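Local coordinates for protein rhamnonate dehydratase (Gibberella zeae PH-1, PDB 3FXG) that probably dehydrates L-rhamnonate to the 2-keto-3-deoxy sugar acid, as a magnesium-dependent lyase of the enolase superfamily, at residues 149-154 / 379-384; 245-250 / 269-274; 12-17 / 67-72. All coordinates share one frame; numbering follows the deposited sequence.

Contact 1: residues 149-154 / 379-384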
# COMPACT_ATOMS: atom_id res chain seq x y z
N ASN A 149 -23.06 13.67 44.95
CA ASN A 149 -24.48 13.98 44.78
C ASN A 149 -24.74 14.54 43.38
O ASN A 149 -25.47 15.51 43.21
CB ASN A 149 -24.93 15.01 45.83
CG ASN A 149 -26.44 15.15 45.87
OD1 ASN A 149 -26.97 16.22 46.19
ND2 ASN A 149 -27.15 14.07 45.57
N GLU A 150 -24.14 13.91 42.37
CA GLU A 150 -24.31 14.32 40.98
C GLU A 150 -24.55 13.12 40.08
O GLU A 150 -24.11 12.01 40.38
CB GLU A 150 -23.07 15.07 40.48
CG GLU A 150 -22.83 16.44 41.13
CD GLU A 150 -21.66 17.20 40.49
OE1 GLU A 150 -21.74 17.50 39.28
OE2 GLU A 150 -20.68 17.50 41.20
N PRO A 151 -25.27 13.31 38.96
CA PRO A 151 -25.52 12.20 38.04
C PRO A 151 -24.18 11.91 37.36
O PRO A 151 -23.36 12.81 37.22
CB PRO A 151 -26.53 12.78 37.05
CG PRO A 151 -27.16 13.94 37.80
CD PRO A 151 -25.99 14.52 38.53
N VAL A 152 -23.96 10.67 36.94
CA VAL A 152 -22.69 10.34 36.29
C VAL A 152 -22.42 11.18 35.05
O VAL A 152 -21.29 11.61 34.81
CB VAL A 152 -22.64 8.84 35.89
CG1 VAL A 152 -21.43 8.56 35.00
CG2 VAL A 152 -22.55 7.98 37.15
N TYR A 153 -23.46 11.45 34.25
CA TYR A 153 -23.25 12.23 33.04
C TYR A 153 -22.67 13.62 33.31
O TYR A 153 -21.94 14.16 32.48
CB TYR A 153 -24.55 12.31 32.22
CG TYR A 153 -25.57 13.36 32.64
CD1 TYR A 153 -25.54 14.64 32.08
CD2 TYR A 153 -26.60 13.05 33.53
CE1 TYR A 153 -26.52 15.59 32.40
CE2 TYR A 153 -27.58 14.00 33.86
CZ TYR A 153 -27.53 15.26 33.28
OH TYR A 153 -28.51 16.19 33.57
N ARG A 154 -22.98 14.19 34.47
CA ARG A 154 -22.46 15.51 34.82
C ARG A 154 -20.99 15.46 35.23
O ARG A 154 -20.36 16.50 35.43
CB ARG A 154 -23.28 16.12 35.97
CG ARG A 154 -24.70 16.49 35.61
CD ARG A 154 -24.75 17.60 34.57
NE ARG A 154 -26.11 18.08 34.36
CZ ARG A 154 -26.48 18.87 33.37
NH1 ARG A 154 -25.60 19.29 32.47
NH2 ARG A 154 -27.75 19.24 33.26
N ASP A 379 -34.56 12.98 33.17
CA ASP A 379 -34.77 11.58 33.55
C ASP A 379 -33.52 11.00 34.22
O ASP A 379 -33.61 10.05 35.00
CB ASP A 379 -35.08 10.71 32.32
CG ASP A 379 -36.38 11.09 31.64
OD1 ASP A 379 -37.38 11.35 32.34
OD2 ASP A 379 -36.41 11.10 30.39
N LEU A 380 -32.36 11.58 33.91
CA LEU A 380 -31.10 11.09 34.45
C LEU A 380 -30.60 11.85 35.67
O LEU A 380 -29.54 11.54 36.21
CB LEU A 380 -30.03 11.12 33.36
CG LEU A 380 -30.40 10.45 32.03
CD1 LEU A 380 -29.22 10.54 31.07
CD2 LEU A 380 -30.76 8.99 32.28
N ASP A 381 -31.36 12.85 36.12
CA ASP A 381 -30.93 13.65 37.26
C ASP A 381 -31.15 13.03 38.63
O ASP A 381 -32.03 13.43 39.39
CB ASP A 381 -31.57 15.04 37.21
CG ASP A 381 -30.90 15.95 36.18
OD1 ASP A 381 -29.69 15.79 35.95
OD2 ASP A 381 -31.59 16.81 35.61
N LYS A 382 -30.32 12.03 38.93
CA LYS A 382 -30.34 11.34 40.21
C LYS A 382 -28.87 11.00 40.48
O LYS A 382 -28.08 10.90 39.55
CB LYS A 382 -31.18 10.06 40.13
CG LYS A 382 -32.67 10.32 39.98
CD LYS A 382 -33.46 9.04 39.88
CE LYS A 382 -34.94 9.32 39.66
NZ LYS A 382 -35.71 8.09 39.34
N PRO A 383 -28.50 10.83 41.76
CA PRO A 383 -27.11 10.51 42.12
C PRO A 383 -26.57 9.27 41.42
O PRO A 383 -27.26 8.26 41.31
CB PRO A 383 -27.18 10.34 43.63
CG PRO A 383 -28.28 11.29 44.02
CD PRO A 383 -29.32 11.01 42.97
N GLY A 384 -25.33 9.35 40.94
CA GLY A 384 -24.72 8.21 40.26
C GLY A 384 -25.48 7.82 39.01
O GLY A 384 -25.81 8.67 38.19
O HOH W 1 -28.02 17.75 36.66
O HOH W 2 -30.76 18.84 33.95
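Y153 and D381 meet through two first torsions: Y153 CG sits between its backbone N and carbonyl carbon (chi1 82°), and D381 CG is anti to its own carbonyl carbon (chi1 -76°). The contact ties the loop that follows helix 128-148, closed at N149 by a Schellman motif, to the loop after strand 374-376, consistent with a link between the N-terminal domain and the barrel domain. Y153 OH donates to D381 OD1 over 2.7 Å, on the syn side of the carboxylate and 26° out of its plane. The ring also crosses L380, with CE2 3.8 Å from L380 CB. P151 and G384 form a single backbone bridge: G384 N donates to E150 O and V152 N to G384 O, each at 3.0 Å. The positive phi of G384 is one that glycine adopts readily. P151 also lies against backbone oxygens, its CB 3.4 Å from L380 O and its CA 3.2 Å from K382 O in a CH...O contact. H333 of helix 329-335 packs on P151, V152 and L380, whereas the carboxylate of E150 forms salt bridges with R148 and R107 of a second subunit. R154 reaches D381 through water: one water accepts from R154 NE and donates to D381 OD1 at 2.7 Å; a second donates to OD2 but takes only a weak bond from R154 NH2.

Contact 2: residues 245-250 / 269-274; sequences NWWEEC and VKFTTG. With MG (magnesium ion), chain I.
Two adjacent parallel strands, 246-248 and 270-273, pair in the barrel sheet beside the magnesium site, W247 opposite F271 and E248 opposite T272. W247 N donates to K270 O, T272 N to W247 O, and E249 N to T272 O at 2.8 Å. Beside these bonds, one water donates to both W247 O and T272 O and accepts from C250 N, bridging the strands.

On the face carrying W246, E248 and T272, the T272 methyl CG2 lies over the five-membered ring of W246, 3.7 Å from its centroid, a CH-pi contact. That indole, placed by CG lying between the backbone N and carbonyl carbon (chi1 80°), sends NE1 to E248 OE1 at 3.1 Å, in the ring plane and onto the anti lone pair. K185 and Q296 also bind OE1, so several partners fix the rotation of the carboxylate, and E248 OE2 coordinates magnesium at 2.2 Å.

The strands and helix 259-265 form one beta-alpha-beta unit of the enolase-superfamily barrel, and D222 and E275 complete the protein ligands of the metal. E249 OE2 accepts from a metal-bound water, a second-shell link, while its OE1 is hydrogen-bonded to H276 ND1.

On the other face, W247 and F271 lie side by side, W247 CB 3.7 Å from F271 CD1, their planes 30° apart with little ring overlap. Two residues flanking the strands join this pair: V269 CG1 touches W247 CD1 at 3.6 Å, and C250 SG approaches the edge of the F271 ring, 5.4 Å from its centroid.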
# COMPACT_ATOMS: atom_id res chain seq x y z
N ASN A 245 -31.32 0.51 6.49
CA ASN A 245 -30.49 1.58 7.04
C ASN A 245 -29.06 1.09 7.30
O ASN A 245 -28.10 1.71 6.85
CB ASN A 245 -31.11 2.11 8.34
CG ASN A 245 -30.50 3.43 8.77
OD1 ASN A 245 -30.54 3.79 9.95
ND2 ASN A 245 -29.95 4.17 7.82
N TRP A 246 -28.92 -0.00 8.05
CA TRP A 246 -27.60 -0.56 8.29
C TRP A 246 -27.68 -2.03 8.66
O TRP A 246 -28.71 -2.51 9.15
CB TRP A 246 -26.83 0.23 9.36
CG TRP A 246 -27.17 -0.05 10.81
CD1 TRP A 246 -27.02 -1.24 11.48
CD2 TRP A 246 -27.63 0.90 11.78
NE1 TRP A 246 -27.35 -1.08 12.80
CE2 TRP A 246 -27.73 0.22 13.01
CE3 TRP A 246 -27.96 2.26 11.73
CZ2 TRP A 246 -28.15 0.86 14.19
CZ3 TRP A 246 -28.38 2.90 12.89
CH2 TRP A 246 -28.47 2.19 14.11
N TRP A 247 -26.59 -2.74 8.41
CA TRP A 247 -26.48 -4.16 8.71
C TRP A 247 -25.52 -4.30 9.89
O TRP A 247 -24.36 -3.87 9.81
CB TRP A 247 -25.95 -4.90 7.48
CG TRP A 247 -26.90 -4.84 6.33
CD1 TRP A 247 -27.05 -3.82 5.44
CD2 TRP A 247 -27.86 -5.84 5.96
NE1 TRP A 247 -28.04 -4.11 4.54
CE2 TRP A 247 -28.56 -5.35 4.83
CE3 TRP A 247 -28.19 -7.10 6.47
CZ2 TRP A 247 -29.57 -6.08 4.20
CZ3 TRP A 247 -29.20 -7.83 5.84
CH2 TRP A 247 -29.88 -7.31 4.72
N GLU A 248 -26.01 -4.91 10.96
CA GLU A 248 -25.25 -5.05 12.20
C GLU A 248 -24.61 -6.40 12.50
O GLU A 248 -25.24 -7.45 12.36
CB GLU A 248 -26.15 -4.64 13.37
CG GLU A 248 -25.45 -4.56 14.71
CD GLU A 248 -26.29 -3.84 15.75
OE1 GLU A 248 -26.92 -2.81 15.39
OE2 GLU A 248 -26.33 -4.29 16.91
N GLU A 249 -23.36 -6.34 12.94
CA GLU A 249 -22.56 -7.52 13.30
C GLU A 249 -22.73 -8.69 12.35
O GLU A 249 -23.02 -9.81 12.77
CB GLU A 249 -22.90 -7.96 14.74
CG GLU A 249 -21.69 -8.55 15.47
CD GLU A 249 -21.97 -8.91 16.93
OE1 GLU A 249 -20.99 -9.18 17.65
OE2 GLU A 249 -23.15 -8.93 17.34
N CYS A 250 -22.53 -8.43 11.06
CA CYS A 250 -22.64 -9.47 10.04
C CYS A 250 -21.59 -10.56 10.20
O CYS A 250 -21.86 -11.73 9.97
CB CYS A 250 -22.49 -8.87 8.64
SG CYS A 250 -23.78 -7.72 8.19
N VAL A 269 -23.48 1.19 1.43
CA VAL A 269 -24.31 0.58 2.46
C VAL A 269 -23.61 0.67 3.82
O VAL A 269 -22.40 0.49 3.91
CB VAL A 269 -24.61 -0.90 2.14
CG1 VAL A 269 -25.48 -1.51 3.24
CG2 VAL A 269 -25.32 -1.01 0.80
N LYS A 270 -24.38 0.94 4.86
CA LYS A 270 -23.83 1.06 6.20
C LYS A 270 -23.71 -0.27 6.94
O LYS A 270 -24.61 -1.10 6.90
CB LYS A 270 -24.68 2.03 7.04
CG LYS A 270 -24.74 3.45 6.49
CD LYS A 270 -25.20 4.44 7.56
CE LYS A 270 -26.69 4.39 7.78
NZ LYS A 270 -27.42 5.00 6.63
N PHE A 271 -22.57 -0.45 7.61
CA PHE A 271 -22.31 -1.66 8.39
C PHE A 271 -21.84 -1.25 9.78
O PHE A 271 -21.15 -0.25 9.94
CB PHE A 271 -21.23 -2.50 7.70
CG PHE A 271 -21.69 -3.07 6.39
CD1 PHE A 271 -22.45 -4.24 6.37
CD2 PHE A 271 -21.44 -2.41 5.20
CE1 PHE A 271 -22.95 -4.74 5.17
CE2 PHE A 271 -21.95 -2.89 3.99
CZ PHE A 271 -22.71 -4.06 3.98
N THR A 272 -22.23 -2.03 10.79
CA THR A 272 -21.86 -1.73 12.17
C THR A 272 -21.47 -3.02 12.89
O THR A 272 -21.73 -4.12 12.41
CB THR A 272 -23.04 -1.09 12.95
OG1 THR A 272 -24.00 -2.11 13.27
CG2 THR A 272 -23.72 -0.02 12.11
N THR A 273 -20.83 -2.86 14.05
CA THR A 273 -20.42 -4.01 14.86
C THR A 273 -19.73 -3.50 16.11
O THR A 273 -19.60 -2.29 16.31
CB THR A 273 -19.44 -4.93 14.09
OG1 THR A 273 -19.21 -6.12 14.84
CG2 THR A 273 -18.10 -4.23 13.86
N GLY A 274 -19.32 -4.43 16.98
CA GLY A 274 -18.61 -4.03 18.18
C GLY A 274 -19.12 -4.48 19.53
O GLY A 274 -18.38 -4.38 20.51
MG MG I . -26.55 -6.21 18.02
O HOH W 3 -27.14 1.54 4.21
O HOH W 4 -22.10 -5.61 10.07
O HOH W 5 -18.87 -7.33 17.87
O HOH W 6 -25.75 -8.25 17.38
O HOH W 7 -28.25 -5.22 19.53

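Contact 3: residues 12-17 / 67-72; sequences KAIRSF and FLVEIE
I14 crosses V69 at the apolar centre, its CD1 3.8 Å from V69 CG1, with I71 CG1 a little farther along. This face of the two antiparallel strands, which also carries S16, is covered by helices 86-101 and 128-148: L101 packs on I14, V135 on V69, and A139 and L140 on I71. S16 OG is hydrogen-bonded to H94 and S400. Backbone bonds join the strands in pairs at A13 with E72, R15 with E70 and F17 with L68.

Across the sheet, F17 CD2 meets L68 CD2 at 4.1 Å, and L397 of strand 397-399 touches both side chains. The F17 ring turns its edge to E70, with CE2 3.3 Å from OE1 and the carboxylate plane perpendicular to the ring.

The same OE1 takes the N-H of R15 NE at 3.0 Å, a nearly straight salt bridge (167°) lying in the guanidinium plane. The R15 chain bends at chi3 (-72°), which sets NE toward E70 OE1; beyond it, NH1 and NH2 both grip E72 OE1, each at 3.1 Å. NH2 meets the anti lone pair, while NH1 comes from above the carboxylate plane. One guanidinium thereby spans two acidic residues on the same face, which probably offsets their mutual repulsion.

At the K12 and E72 end of the segments, a water donates to E72 OE2, 2.6 Å away, and binds K12 NZ weakly. K12 N and A13 N both donate to E72 O, forming a classic beta bulge in the antiparallel sheet of the enolase-superfamily N-terminal domain.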
# COMPACT_ATOMS: atom_id res chain seq x y z
N LYS A 12 -13.78 1.00 51.15
CA LYS A 12 -13.72 0.22 52.37
C LYS A 12 -13.95 -1.27 52.13
O LYS A 12 -13.24 -2.11 52.68
CB LYS A 12 -14.76 0.73 53.36
CG LYS A 12 -14.84 -0.05 54.66
CD LYS A 12 -15.92 0.52 55.58
CE LYS A 12 -15.98 -0.24 56.89
NZ LYS A 12 -16.98 0.35 57.83
N ALA A 13 -14.93 -1.59 51.30
CA ALA A 13 -15.24 -2.98 51.02
C ALA A 13 -15.94 -3.18 49.68
O ALA A 13 -16.49 -2.24 49.10
CB ALA A 13 -16.12 -3.55 52.14
N ILE A 14 -15.91 -4.42 49.20
CA ILE A 14 -16.57 -4.77 47.95
C ILE A 14 -17.31 -6.08 48.17
O ILE A 14 -16.78 -7.03 48.75
CB ILE A 14 -15.56 -4.92 46.78
CG1 ILE A 14 -16.31 -5.29 45.50
CG2 ILE A 14 -14.52 -5.97 47.11
CD1 ILE A 14 -15.48 -5.13 44.23
N ARG A 15 -18.56 -6.12 47.71
CA ARG A 15 -19.39 -7.31 47.85
C ARG A 15 -19.95 -7.67 46.48
O ARG A 15 -20.17 -6.80 45.64
CB ARG A 15 -20.54 -7.03 48.83
CG ARG A 15 -20.11 -6.70 50.25
CD ARG A 15 -21.32 -6.38 51.14
NE ARG A 15 -21.94 -5.09 50.82
CZ ARG A 15 -21.53 -3.92 51.30
NH1 ARG A 15 -20.50 -3.86 52.14
NH2 ARG A 15 -22.15 -2.80 50.95
N SER A 16 -20.18 -8.96 46.24
CA SER A 16 -20.75 -9.39 44.97
C SER A 16 -21.87 -10.38 45.23
O SER A 16 -21.82 -11.14 46.20
CB SER A 16 -19.68 -10.03 44.07
OG SER A 16 -19.21 -11.25 44.60
N PHE A 17 -22.87 -10.35 44.37
CA PHE A 17 -24.03 -11.23 44.50
C PHE A 17 -24.43 -11.79 43.15
O PHE A 17 -24.26 -11.14 42.12
CB PHE A 17 -25.22 -10.44 45.05
CG PHE A 17 -24.97 -9.80 46.37
CD1 PHE A 17 -25.25 -10.47 47.55
CD2 PHE A 17 -24.45 -8.51 46.44
CE1 PHE A 17 -25.01 -9.88 48.79
CE2 PHE A 17 -24.21 -7.90 47.67
CZ PHE A 17 -24.49 -8.59 48.85
N PHE A 67 -24.95 -10.78 37.76
CA PHE A 67 -24.33 -10.59 39.07
C PHE A 67 -24.35 -9.11 39.43
O PHE A 67 -24.56 -8.26 38.56
CB PHE A 67 -22.90 -11.17 39.11
CG PHE A 67 -21.85 -10.31 38.44
CD1 PHE A 67 -20.87 -9.67 39.20
CD2 PHE A 67 -21.79 -10.20 37.06
CE1 PHE A 67 -19.84 -8.94 38.59
CE2 PHE A 67 -20.77 -9.47 36.43
CZ PHE A 67 -19.80 -8.84 37.20
N LEU A 68 -24.17 -8.81 40.71
CA LEU A 68 -24.18 -7.44 41.19
C LEU A 68 -22.95 -7.17 42.03
O LEU A 68 -22.53 -8.02 42.82
CB LEU A 68 -25.43 -7.18 42.04
CG LEU A 68 -25.54 -5.80 42.70
CD1 LEU A 68 -26.11 -4.81 41.71
CD2 LEU A 68 -26.42 -5.88 43.93
N VAL A 69 -22.38 -5.98 41.88
CA VAL A 69 -21.21 -5.60 42.65
C VAL A 69 -21.54 -4.37 43.48
O VAL A 69 -22.15 -3.42 42.98
CB VAL A 69 -20.02 -5.28 41.72
CG1 VAL A 69 -18.89 -4.64 42.53
CG2 VAL A 69 -19.53 -6.55 41.04
N GLU A 70 -21.15 -4.39 44.74
CA GLU A 70 -21.37 -3.24 45.62
C GLU A 70 -20.01 -2.79 46.14
O GLU A 70 -19.21 -3.61 46.58
CB GLU A 70 -22.25 -3.60 46.82
CG GLU A 70 -23.66 -4.06 46.49
CD GLU A 70 -24.54 -4.18 47.74
OE1 GLU A 70 -24.06 -4.76 48.74
OE2 GLU A 70 -25.69 -3.71 47.72
N ILE A 71 -19.74 -1.50 46.06
CA ILE A 71 -18.49 -0.96 46.56
C ILE A 71 -18.85 0.07 47.62
O ILE A 71 -19.51 1.07 47.33
CB ILE A 71 -17.66 -0.30 45.44
CG1 ILE A 71 -17.32 -1.35 44.37
CG2 ILE A 71 -16.38 0.31 46.01
CD1 ILE A 71 -16.59 -0.78 43.16
N GLU A 72 -18.43 -0.18 48.86
CA GLU A 72 -18.74 0.72 49.96
C GLU A 72 -17.54 1.57 50.34
O GLU A 72 -16.43 1.06 50.51
CB GLU A 72 -19.21 -0.07 51.18
CG GLU A 72 -19.73 0.81 52.31
CD GLU A 72 -20.28 0.00 53.47
OE1 GLU A 72 -21.03 -0.97 53.21
OE2 GLU A 72 -19.98 0.35 54.63
O HOH W 8 -18.68 2.39 55.58

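How the contacts relate
Contact 3 comes first along the chain and pairs two strands of the N-terminal antiparallel sheet. Contact 1 opens later, just after helix 128-148, which also packs on strand 66-73 of contact 3, and closes only beyond the barrel strands; contact 2 falls within the chain that it spans. The centres of contacts 1 and 3 are 20 Å apart, and contact 2 lies 32 Å from contact 1 and 36 Å from contact 3, with no touching atoms between any two. Contact 2, at the magnesium site, lies on the opposite side of the chain's centre from the other two. Contacts 1 and 3, both bordering helix 128-148, thus probably belong to one end of the molecule, away from the metal.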